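Local structure of 5-carboxyvanillate decarboxylase (Sphingomonas paucimobilis, 4L6D) at residues 127-132 with 165-170. The protein probably catalyses removal of a carboxyl group from 5-carboxyvanillate to give vanillate, at a manganese-containing active site. Sequence-based numbering, arbitrary orientation.
Sequences REIERV and EASGLA
Leu169 reaches Val132 through a single methyl branch. Its CB and CG both lie alongside Ser167 OG. CG sits beside the backbone N (chi1 -63°), and with chi2 near 180° CD1 continues the extended chain to helix 122-134. There CD1 rests 3.9 Å from Val132 CG1, the two side chains crossing at a slant, and more loosely, at 4.5 Å, against the carbonyl O of Ile129. In this TIM barrel of the amidohydrolase family, the contact joins helix 122-134 to the end of helix 158-167 and the link that leads on to strand 171-174. Leu141, on the intervening strand 140-144, touches Ile129, Val132 and Leu169, so the seam is packed onto the barrel wall. One turn earlier, Ile129 CG2 meets Ser167 OG at 4.2 Å, a loose van der Waals contact of methyl with hydroxyl. That hydroxyl is hydrogen-bonded to Ile164 O and accepts from Leu169 N (N to OG 3.0 Å, 164° at the hydrogen), forming an ST turn around Gly168, the first residue beyond the helix, with positive phi. With an alanine in place of Ser167, Leu169 N would probably lose its acceptor and Ile164 O its hydroxyl partner, leaving the turn less firmly fixed. Facing helix 86-106, Arg131 grips Glu128 side-on in a salt bridge, NE meeting OE1 at 2.9 Å and NH1 meeting OE2 at 2.8 Å; Asn97 ND2 also bonds OE2, and Arg131 NH2 pairs with Asp98.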
loop_
_atom_site.group_PDB
_atom_site.type_symbol
_atom_site.label_atom_id
_atom_site.label_comp_id
_atom_site.label_asym_id
_atom_site.label_seq_id
_atom_site.Cartn_x
_atom_site.Cartn_y
_atom_site.Cartn_z
ATOM N N ARG A 127 26.015 18.333 8.496
ATOM C CA ARG A 127 27.006 18.432 9.567
ATOM C C ARG A 127 26.653 17.525 10.746
ATOM O O ARG A 127 27.516 16.848 11.303
ATOM C CB ARG A 127 27.108 19.868 10.086
ATOM C CG ARG A 127 27.505 20.891 9.045
ATOM C CD ARG A 127 28.801 20.522 8.366
ATOM N NE ARG A 127 29.898 20.383 9.316
ATOM C CZ ARG A 127 31.013 19.713 9.053
ATOM N NH1 ARG A 127 31.976 19.626 9.962
ATOM N NH2 ARG A 127 31.156 19.118 7.876
ATOM N N GLU A 128 25.385 17.530 11.148
ATOM C CA GLU A 128 24.972 16.723 12.290
ATOM C C GLU A 128 25.093 15.230 12.005
ATOM O O GLU A 128 25.512 14.457 12.870
ATOM C CB GLU A 128 23.551 17.091 12.734
ATOM C CG GLU A 128 23.039 16.345 13.978
ATOM C CD GLU A 128 23.866 16.572 15.238
ATOM O OE1 GLU A 128 24.734 17.473 15.267
ATOM O OE2 GLU A 128 23.644 15.828 16.213
ATOM N N ILE A 129 24.740 14.829 10.789
ATOM C CA ILE A 129 24.879 13.433 10.378
ATOM C C ILE A 129 26.335 12.989 10.513
ATOM O O ILE A 129 26.605 11.917 11.057
ATOM C CB ILE A 129 24.325 13.230 8.957
ATOM C CG1 ILE A 129 22.802 13.299 9.010
ATOM C CG2 ILE A 129 24.792 11.900 8.354
ATOM C CD1 ILE A 129 22.137 13.606 7.687
ATOM N N GLU A 130 27.265 13.824 10.060
ATOM C CA GLU A 130 28.681 13.508 10.203
ATOM C C GLU A 130 29.065 13.388 11.675
ATOM O O GLU A 130 29.803 12.478 12.049
ATOM C CB GLU A 130 29.551 14.555 9.507
ATOM C CG GLU A 130 31.042 14.352 9.742
ATOM C CD GLU A 130 31.904 15.304 8.943
ATOM O OE1 GLU A 130 33.123 15.336 9.195
ATOM O OE2 GLU A 130 31.369 16.013 8.062
ATOM N N ARG A 131 28.554 14.287 12.514
ATOM C CA ARG A 131 28.862 14.234 13.944
ATOM C C ARG A 131 28.313 12.957 14.593
ATOM O O ARG A 131 28.986 12.339 15.421
ATOM C CB ARG A 131 28.330 15.488 14.663
ATOM C CG ARG A 131 28.811 15.635 16.101
ATOM C CD ARG A 131 28.228 16.876 16.785
ATOM N NE ARG A 131 26.829 16.682 17.148
ATOM C CZ ARG A 131 26.410 16.314 18.355
ATOM N NH1 ARG A 131 25.112 16.160 18.579
ATOM N NH2 ARG A 131 27.276 16.115 19.341
ATOM N N VAL A 132 27.097 12.574 14.213
ATOM C CA VAL A 132 26.478 11.349 14.713
ATOM C C VAL A 132 27.348 10.134 14.395
ATOM O O VAL A 132 27.577 9.278 15.254
ATOM C CB VAL A 132 25.052 11.180 14.115
ATOM C CG1 VAL A 132 24.525 9.770 14.316
ATOM C CG2 VAL A 132 24.100 12.211 14.724
ATOM N N GLU A 165 25.046 8.838 2.805
ATOM C CA GLU A 165 25.855 7.895 2.039
ATOM C C GLU A 165 27.313 7.885 2.487
ATOM O O GLU A 165 27.889 6.819 2.712
ATOM C CB GLU A 165 25.787 8.188 0.545
ATOM C CG GLU A 165 26.419 7.083 -0.264
ATOM C CD GLU A 165 26.569 7.429 -1.723
ATOM O OE1 GLU A 165 26.798 8.612 -2.043
ATOM O OE2 GLU A 165 26.468 6.499 -2.549
ATOM N N ALA A 166 27.904 9.066 2.628
ATOM C CA ALA A 166 29.313 9.165 2.983
ATOM C C ALA A 166 29.584 8.640 4.394
ATOM O O ALA A 166 30.675 8.139 4.675
ATOM C CB ALA A 166 29.783 10.609 2.857
ATOM N N SER A 167 28.598 8.766 5.280
ATOM C CA SER A 167 28.777 8.355 6.672
ATOM C C SER A 167 28.818 6.848 6.833
ATOM O O SER A 167 29.382 6.343 7.800
ATOM C CB SER A 167 27.655 8.905 7.557
ATOM O OG SER A 167 26.435 8.204 7.329
ATOM N N GLY A 168 28.176 6.130 5.915
ATOM C CA GLY A 168 28.041 4.688 6.030
ATOM C C GLY A 168 26.908 4.243 6.951
ATOM O O GLY A 168 26.668 3.042 7.106
ATOM N N LEU A 169 26.208 5.194 7.558
ATOM C CA LEU A 169 25.075 4.871 8.439
ATOM C C LEU A 169 23.819 4.519 7.657
ATOM O O LEU A 169 23.446 5.214 6.702
ATOM C CB LEU A 169 24.756 6.050 9.364
ATOM C CG LEU A 169 25.852 6.451 10.358
ATOM C CD1 LEU A 169 25.368 7.608 11.202
ATOM C CD2 LEU A 169 26.247 5.266 11.239
ATOM N N ALA A 170 23.143 3.461 8.090
ATOM C CA ALA A 170 21.836 3.128 7.550
ATOM C C ALA A 170 20.791 4.127 8.057
ATOM O O ALA A 170 20.854 4.560 9.209
ATOM C CB ALA A 170 21.453 1.709 7.934
#